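Peroxisomal acyl-coenzyme A oxidase 1 (Arabidopsis thaliana, PDB 1W07) catalyses the FAD-dependent desaturation of long- and medium-chain acyl-CoAs to 2-trans-enoyl-CoAs in peroxisomal beta-oxidation, passing the electrons to oxygen to form hydrogen peroxide. Local coordinates at residues 144-156 with 188-201. The protein carries 1 engineered substitution. Sequence-based numbering, arbitrary orientation.
Sequences SNVQGLETTATLD and VYARLITNGKDYGI. Engineered in segment 144-156: Leu155 (natural residue Phe). With FAD (flavin-adenine dinucleotide), chain I.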
loop_
_atom_site.group_PDB
_atom_site.type_symbol
_atom_site.label_atom_id
_atom_site.label_comp_id
_atom_site.label_asym_id
_atom_site.label_seq_id
_atom_site.Cartn_x
_atom_site.Cartn_y
_atom_site.Cartn_z
ATOM N N SER B 144 -17.945 12.465 0.049
ATOM C CA SER B 144 -18.898 11.364 -0.015
ATOM C C SER B 144 -20.334 11.839 0.200
ATOM O O SER B 144 -21.259 11.365 -0.471
ATOM C CB SER B 144 -18.548 10.291 1.026
ATOM O OG SER B 144 -17.334 9.628 0.707
ATOM N N ASN B 145 -20.527 12.763 1.139
ATOM C CA ASN B 145 -21.866 13.277 1.420
ATOM C C ASN B 145 -22.209 14.483 0.560
ATOM O O ASN B 145 -22.168 15.628 1.025
ATOM C CB ASN B 145 -22.001 13.658 2.899
ATOM C CG ASN B 145 -23.380 14.207 3.222
ATOM O OD1 ASN B 145 -24.372 13.812 2.605
ATOM N ND2 ASN B 145 -23.448 15.112 4.187
ATOM N N VAL B 146 -22.565 14.213 -0.695
ATOM C CA VAL B 146 -22.911 15.264 -1.637
ATOM C C VAL B 146 -24.058 16.140 -1.152
ATOM O O VAL B 146 -24.077 17.343 -1.414
ATOM C CB VAL B 146 -23.278 14.670 -3.033
ATOM C CG1 VAL B 146 -23.464 15.803 -4.052
ATOM C CG2 VAL B 146 -22.185 13.734 -3.500
ATOM N N GLN B 147 -25.014 15.551 -0.441
ATOM C CA GLN B 147 -26.155 16.324 0.044
ATOM C C GLN B 147 -25.748 17.362 1.076
ATOM O O GLN B 147 -26.549 18.221 1.451
ATOM C CB GLN B 147 -27.220 15.394 0.623
ATOM C CG GLN B 147 -27.809 14.439 -0.412
ATOM C CD GLN B 147 -28.396 15.172 -1.608
ATOM O OE1 GLN B 147 -29.295 15.997 -1.456
ATOM N NE2 GLN B 147 -27.887 14.874 -2.801
ATOM N N GLY B 148 -24.493 17.298 1.519
ATOM C CA GLY B 148 -23.995 18.254 2.498
ATOM C C GLY B 148 -23.236 19.426 1.890
ATOM O O GLY B 148 -22.738 20.268 2.634
ATOM N N LEU B 149 -23.136 19.486 0.560
ATOM C CA LEU B 149 -22.432 20.593 -0.101
ATOM C C LEU B 149 -22.946 21.922 0.443
ATOM O O LEU B 149 -24.149 22.061 0.681
ATOM C CB LEU B 149 -22.644 20.559 -1.619
ATOM C CG LEU B 149 -22.083 19.334 -2.342
ATOM C CD1 LEU B 149 -22.269 19.502 -3.847
ATOM C CD2 LEU B 149 -20.607 19.157 -1.978
ATOM N N GLU B 150 -22.031 22.878 0.625
ATOM C CA GLU B 150 -22.344 24.204 1.168
ATOM C C GLU B 150 -22.470 25.297 0.107
ATOM O O GLU B 150 -23.094 26.328 0.351
ATOM C CB GLU B 150 -21.265 24.637 2.174
ATOM C CG GLU B 150 -21.038 23.664 3.315
ATOM C CD GLU B 150 -19.974 24.132 4.285
ATOM O OE1 GLU B 150 -20.170 25.188 4.930
ATOM O OE2 GLU B 150 -18.934 23.449 4.404
ATOM N N THR B 151 -21.867 25.091 -1.058
ATOM C CA THR B 151 -21.953 26.106 -2.104
ATOM C C THR B 151 -23.425 26.358 -2.432
ATOM O O THR B 151 -24.224 25.426 -2.521
ATOM C CB THR B 151 -21.177 25.667 -3.370
ATOM O OG1 THR B 151 -19.803 25.465 -3.022
ATOM C CG2 THR B 151 -21.262 26.755 -4.468
ATOM N N THR B 152 -23.791 27.623 -2.590
ATOM C CA THR B 152 -25.174 27.953 -2.888
ATOM C C THR B 152 -25.366 28.587 -4.252
ATOM O O THR B 152 -24.457 29.212 -4.789
ATOM C CB THR B 152 -25.758 28.910 -1.825
ATOM O OG1 THR B 152 -24.963 30.093 -1.765
ATOM C CG2 THR B 152 -25.753 28.263 -0.472
ATOM N N ALA B 153 -26.566 28.404 -4.801
ATOM C CA ALA B 153 -26.949 28.976 -6.082
ATOM C C ALA B 153 -28.338 29.596 -5.872
ATOM O O ALA B 153 -29.359 28.900 -5.930
ATOM C CB ALA B 153 -26.991 27.889 -7.157
ATOM N N THR B 154 -28.374 30.900 -5.608
ATOM C CA THR B 154 -29.636 31.599 -5.356
ATOM C C THR B 154 -30.080 32.424 -6.558
ATOM O O THR B 154 -29.324 33.253 -7.073
ATOM C CB THR B 154 -29.513 32.532 -4.131
ATOM O OG1 THR B 154 -28.800 31.850 -3.090
ATOM C CG2 THR B 154 -30.905 32.930 -3.611
ATOM N N LEU B 155 -31.311 32.202 -7.007
ATOM C CA LEU B 155 -31.828 32.926 -8.163
ATOM C C LEU B 155 -32.120 34.387 -7.855
ATOM O O LEU B 155 -32.545 34.724 -6.752
ATOM C CB LEU B 155 -33.108 32.265 -8.679
ATOM C CG LEU B 155 -33.761 32.962 -9.886
ATOM C CD1 LEU B 155 -32.817 32.912 -11.086
ATOM C CD2 LEU B 155 -35.085 32.289 -10.212
ATOM N N ASP B 156 -31.883 35.243 -8.844
ATOM C CA ASP B 156 -32.130 36.679 -8.728
ATOM C C ASP B 156 -33.124 37.047 -9.835
ATOM O O ASP B 156 -32.717 37.373 -10.953
ATOM C CB ASP B 156 -30.833 37.473 -8.931
ATOM C CG ASP B 156 -31.017 38.960 -8.688
ATOM O OD1 ASP B 156 -32.121 39.471 -8.972
ATOM O OD2 ASP B 156 -30.062 39.621 -8.227
ATOM N N VAL B 188 -20.828 23.256 -11.931
ATOM C CA VAL B 188 -20.758 23.416 -10.479
ATOM C C VAL B 188 -22.025 22.925 -9.777
ATOM O O VAL B 188 -23.140 23.204 -10.220
ATOM C CB VAL B 188 -20.527 24.898 -10.089
ATOM C CG1 VAL B 188 -20.464 25.041 -8.547
ATOM C CG2 VAL B 188 -19.251 25.423 -10.771
ATOM N N TYR B 189 -21.847 22.178 -8.687
ATOM C CA TYR B 189 -22.980 21.665 -7.928
ATOM C C TYR B 189 -23.141 22.453 -6.629
ATOM O O TYR B 189 -22.191 22.634 -5.867
ATOM C CB TYR B 189 -22.820 20.157 -7.659
ATOM C CG TYR B 189 -22.981 19.331 -8.919
ATOM C CD1 TYR B 189 -21.908 19.141 -9.791
ATOM C CD2 TYR B 189 -24.230 18.823 -9.295
ATOM C CE1 TYR B 189 -22.073 18.472 -11.005
ATOM C CE2 TYR B 189 -24.406 18.160 -10.514
ATOM C CZ TYR B 189 -23.325 17.991 -11.365
ATOM O OH TYR B 189 -23.499 17.395 -12.593
ATOM N N ALA B 190 -24.354 22.942 -6.405
ATOM C CA ALA B 190 -24.657 23.740 -5.227
ATOM C C ALA B 190 -26.118 23.586 -4.858
ATOM O O ALA B 190 -26.918 23.058 -5.633
ATOM C CB ALA B 190 -24.347 25.218 -5.504
ATOM N N ARG B 191 -26.458 24.058 -3.666
ATOM C CA ARG B 191 -27.825 23.998 -3.174
ATOM C C ARG B 191 -28.655 25.000 -3.966
ATOM O O ARG B 191 -28.345 26.193 -3.995
ATOM C CB ARG B 191 -27.854 24.357 -1.687
ATOM C CG ARG B 191 -26.759 23.678 -0.867
ATOM C CD ARG B 191 -27.082 23.707 0.622
ATOM N NE ARG B 191 -28.158 22.776 0.936
ATOM C CZ ARG B 191 -27.988 21.476 1.151
ATOM N NH1 ARG B 191 -26.773 20.937 1.109
ATOM N NH2 ARG B 191 -29.043 20.701 1.375
ATOM N N LEU B 192 -29.706 24.517 -4.616
ATOM C CA LEU B 192 -30.573 25.390 -5.402
ATOM C C LEU B 192 -31.473 26.192 -4.456
ATOM O O LEU B 192 -32.294 25.629 -3.731
ATOM C CB LEU B 192 -31.424 24.550 -6.358
ATOM C CG LEU B 192 -32.017 25.235 -7.591
ATOM C CD1 LEU B 192 -32.825 24.221 -8.378
ATOM C CD2 LEU B 192 -32.894 26.403 -7.186
ATOM N N ILE B 193 -31.309 27.507 -4.464
ATOM C CA ILE B 193 -32.105 28.370 -3.609
ATOM C C ILE B 193 -32.973 29.311 -4.443
ATOM O O ILE B 193 -32.470 30.053 -5.293
ATOM C CB ILE B 193 -31.208 29.204 -2.672
ATOM C CG1 ILE B 193 -30.300 28.287 -1.847
ATOM C CG2 ILE B 193 -32.063 30.015 -1.734
ATOM C CD1 ILE B 193 -29.357 29.046 -0.914
ATOM N N THR B 194 -34.280 29.258 -4.206
ATOM C CA THR B 194 -35.237 30.105 -4.912
ATOM C C THR B 194 -36.521 30.186 -4.092
ATOM O O THR B 194 -36.924 29.212 -3.448
ATOM C CB THR B 194 -35.560 29.550 -6.319
ATOM O OG1 THR B 194 -36.391 30.481 -7.019
ATOM C CG2 THR B 194 -36.278 28.218 -6.224
ATOM N N ASN B 195 -37.157 31.352 -4.111
ATOM C CA ASN B 195 -38.386 31.557 -3.348
ATOM C C ASN B 195 -38.161 31.273 -1.863
ATOM O O ASN B 195 -39.038 30.743 -1.183
ATOM C CB ASN B 195 -39.505 30.663 -3.893
ATOM C CG ASN B 195 -40.272 31.317 -5.030
ATOM O OD1 ASN B 195 -39.689 31.976 -5.891
ATOM N ND2 ASN B 195 -41.586 31.125 -5.043
ATOM N N GLY B 196 -36.977 31.628 -1.371
ATOM C CA GLY B 196 -36.657 31.419 0.030
ATOM C C GLY B 196 -36.643 29.967 0.466
ATOM O O GLY B 196 -36.839 29.663 1.643
ATOM N N LYS B 197 -36.402 29.062 -0.472
ATOM C CA LYS B 197 -36.377 27.648 -0.135
ATOM C C LYS B 197 -35.177 26.932 -0.739
ATOM O O LYS B 197 -34.750 27.254 -1.846
ATOM C CB LYS B 197 -37.663 26.971 -0.615
ATOM C CG LYS B 197 -37.744 25.495 -0.255
ATOM C CD LYS B 197 -39.087 24.887 -0.642
ATOM C CE LYS B 197 -39.214 23.464 -0.114
ATOM N NZ LYS B 197 -39.114 23.432 1.372
ATOM N N ASP B 198 -34.644 25.964 0.001
ATOM C CA ASP B 198 -33.506 25.153 -0.434
ATOM C C ASP B 198 -34.068 23.902 -1.116
ATOM O O ASP B 198 -34.702 23.073 -0.464
ATOM C CB ASP B 198 -32.670 24.736 0.784
ATOM C CG ASP B 198 -31.356 24.067 0.401
ATOM O OD1 ASP B 198 -31.341 23.265 -0.557
ATOM O OD2 ASP B 198 -30.339 24.339 1.075
ATOM N N TYR B 199 -33.835 23.756 -2.416
ATOM C CA TYR B 199 -34.345 22.601 -3.151
ATOM C C TYR B 199 -33.328 21.491 -3.405
ATOM O O TYR B 199 -33.554 20.606 -4.232
ATOM C CB TYR B 199 -34.945 23.048 -4.489
ATOM C CG TYR B 199 -36.263 23.772 -4.352
ATOM C CD1 TYR B 199 -36.311 25.149 -4.123
ATOM C CD2 TYR B 199 -37.466 23.076 -4.428
ATOM C CE1 TYR B 199 -37.534 25.812 -3.977
ATOM C CE2 TYR B 199 -38.689 23.726 -4.281
ATOM C CZ TYR B 199 -38.716 25.090 -4.057
ATOM O OH TYR B 199 -39.926 25.733 -3.919
ATOM N N GLY B 200 -32.203 21.531 -2.702
ATOM C CA GLY B 200 -31.207 20.493 -2.887
ATOM C C GLY B 200 -30.107 20.789 -3.890
ATOM O O GLY B 200 -30.060 21.856 -4.508
ATOM N N ILE B 201 -29.226 19.811 -4.060
ATOM C CA ILE B 201 -28.083 19.925 -4.953
ATOM C C ILE B 201 -28.446 19.819 -6.429
ATOM O O ILE B 201 -29.100 18.869 -6.852
ATOM C CB ILE B 201 -27.036 18.826 -4.637
ATOM C CG1 ILE B 201 -26.731 18.809 -3.135
ATOM C CG2 ILE B 201 -25.783 19.052 -5.469
ATOM C CD1 ILE B 201 -26.159 20.087 -2.600
HETATM P PA FAD I . -15.097 10.728 3.573
HETATM O O1A FAD I . -16.345 10.307 2.900
HETATM O O2A FAD I . -15.136 11.946 4.411
HETATM O O5B FAD I . -14.550 9.491 4.441
HETATM C C5B FAD I . -13.407 9.630 5.288
HETATM C C4B FAD I . -13.329 8.450 6.262
HETATM O O4B FAD I . -14.563 8.423 7.004
HETATM C C3B FAD I . -13.239 7.118 5.511
HETATM O O3B FAD I . -12.603 6.141 6.339
HETATM C C2B FAD I . -14.711 6.770 5.301
HETATM O O2B FAD I . -14.878 5.352 5.230
HETATM C C1B FAD I . -15.301 7.247 6.631
HETATM N N9A FAD I . -16.747 7.540 6.499
HETATM C C8A FAD I . -17.284 8.621 5.930
HETATM N N7A FAD I . -18.614 8.544 5.989
HETATM C C5A FAD I . -18.929 7.405 6.595
HETATM C C6A FAD I . -20.131 6.802 6.944
HETATM N N6A FAD I . -21.298 7.332 6.591
HETATM N N1A FAD I . -20.093 5.583 7.632
HETATM C C2A FAD I . -18.862 4.997 7.943
HETATM N N3A FAD I . -17.740 5.595 7.584
HETATM C C4A FAD I . -17.741 6.768 6.927
HETATM N N1 FAD I . -14.458 15.375 -6.853
HETATM C C2 FAD I . -15.113 16.112 -7.849
HETATM O O2 FAD I . -16.176 16.674 -7.598
HETATM N N3 FAD I . -14.533 16.207 -9.123
HETATM C C4 FAD I . -13.312 15.578 -9.392
HETATM O O4 FAD I . -12.830 15.641 -10.524
HETATM C C4X FAD I . -12.658 14.868 -8.389
HETATM N N5 FAD I . -11.396 14.299 -8.617
HETATM C C5X FAD I . -10.722 13.599 -7.613
HETATM C C6 FAD I . -9.426 13.144 -7.827
HETATM C C7 FAD I . -8.713 12.550 -6.792
HETATM C C7M FAD I . -7.286 12.076 -7.063
HETATM C C8 FAD I . -9.303 12.405 -5.531
HETATM C C8M FAD I . -8.542 11.754 -4.375
HETATM C C9 FAD I . -10.603 12.853 -5.327
HETATM C C9A FAD I . -11.323 13.450 -6.356
HETATM N N10 FAD I . -12.607 13.971 -6.144
HETATM C C10 FAD I . -13.230 14.758 -7.128
HETATM C "C1'" FAD I . -13.292 13.807 -4.837
HETATM C "C2'" FAD I . -13.852 12.387 -4.715
HETATM O "O2'" FAD I . -14.689 12.094 -5.836
HETATM C "C3'" FAD I . -14.630 12.123 -3.422
HETATM O "O3'" FAD I . -15.713 13.051 -3.318
HETATM C "C4'" FAD I . -13.756 12.246 -2.171
HETATM O "O4'" FAD I . -12.423 11.790 -2.418
HETATM C "C5'" FAD I . -14.382 11.425 -1.044
HETATM O "O5'" FAD I . -13.504 11.371 0.079
HETATM P P FAD I . -13.870 12.125 1.449
HETATM O O1P FAD I . -12.724 12.999 1.778
HETATM O O2P FAD I . -15.214 12.730 1.315
HETATM O O3P FAD I . -13.928 10.898 2.484
#
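Arg191 clasps the bend of 144-156 through one nitrogen: NH1 gives a nearly straight bond to Gln147 O (2.7 Å, 175°), reached from above that carbonyl's plane, and a second to Leu149 O (2.9 Å) within the carbonyl plane. The chain bends at chi3 (73°), which brings the guanidinium edge to both carbonyls, and NE meets the syn lone pair of Asp198 OD2 at 2.7 Å, fixing the group's rotation. Asp198 is itself held by an Asx turn, its OD1 accepting from Gly200 N. An alanine here would probably leave the Gln147 and Leu149 carbonyls without this donor and Asp198 OD2 without its charged mate. Beyond the clamp, four backbone hydrogen bonds join the chains in parallel, from Thr151 O, just before strand 152-156, to Leu155 N. On the face shared with Arg191, Ile193 CD1 rests 3.7 Å from Thr152 CG2 and also touches Thr154 OG1. Ile201 CD1 meets Leu149 CB at 3.7 Å, the two side chains crossing at about a right angle. The loop before the strand reaches the cofactor, where Ser144 N hydrogen-bonds FAD O2P. In the middle-domain sheet, strand 152-156 runs antiparallel to 161-165 and parallel to 185-194, which a type I' turn joins to 197-207 as a hairpin.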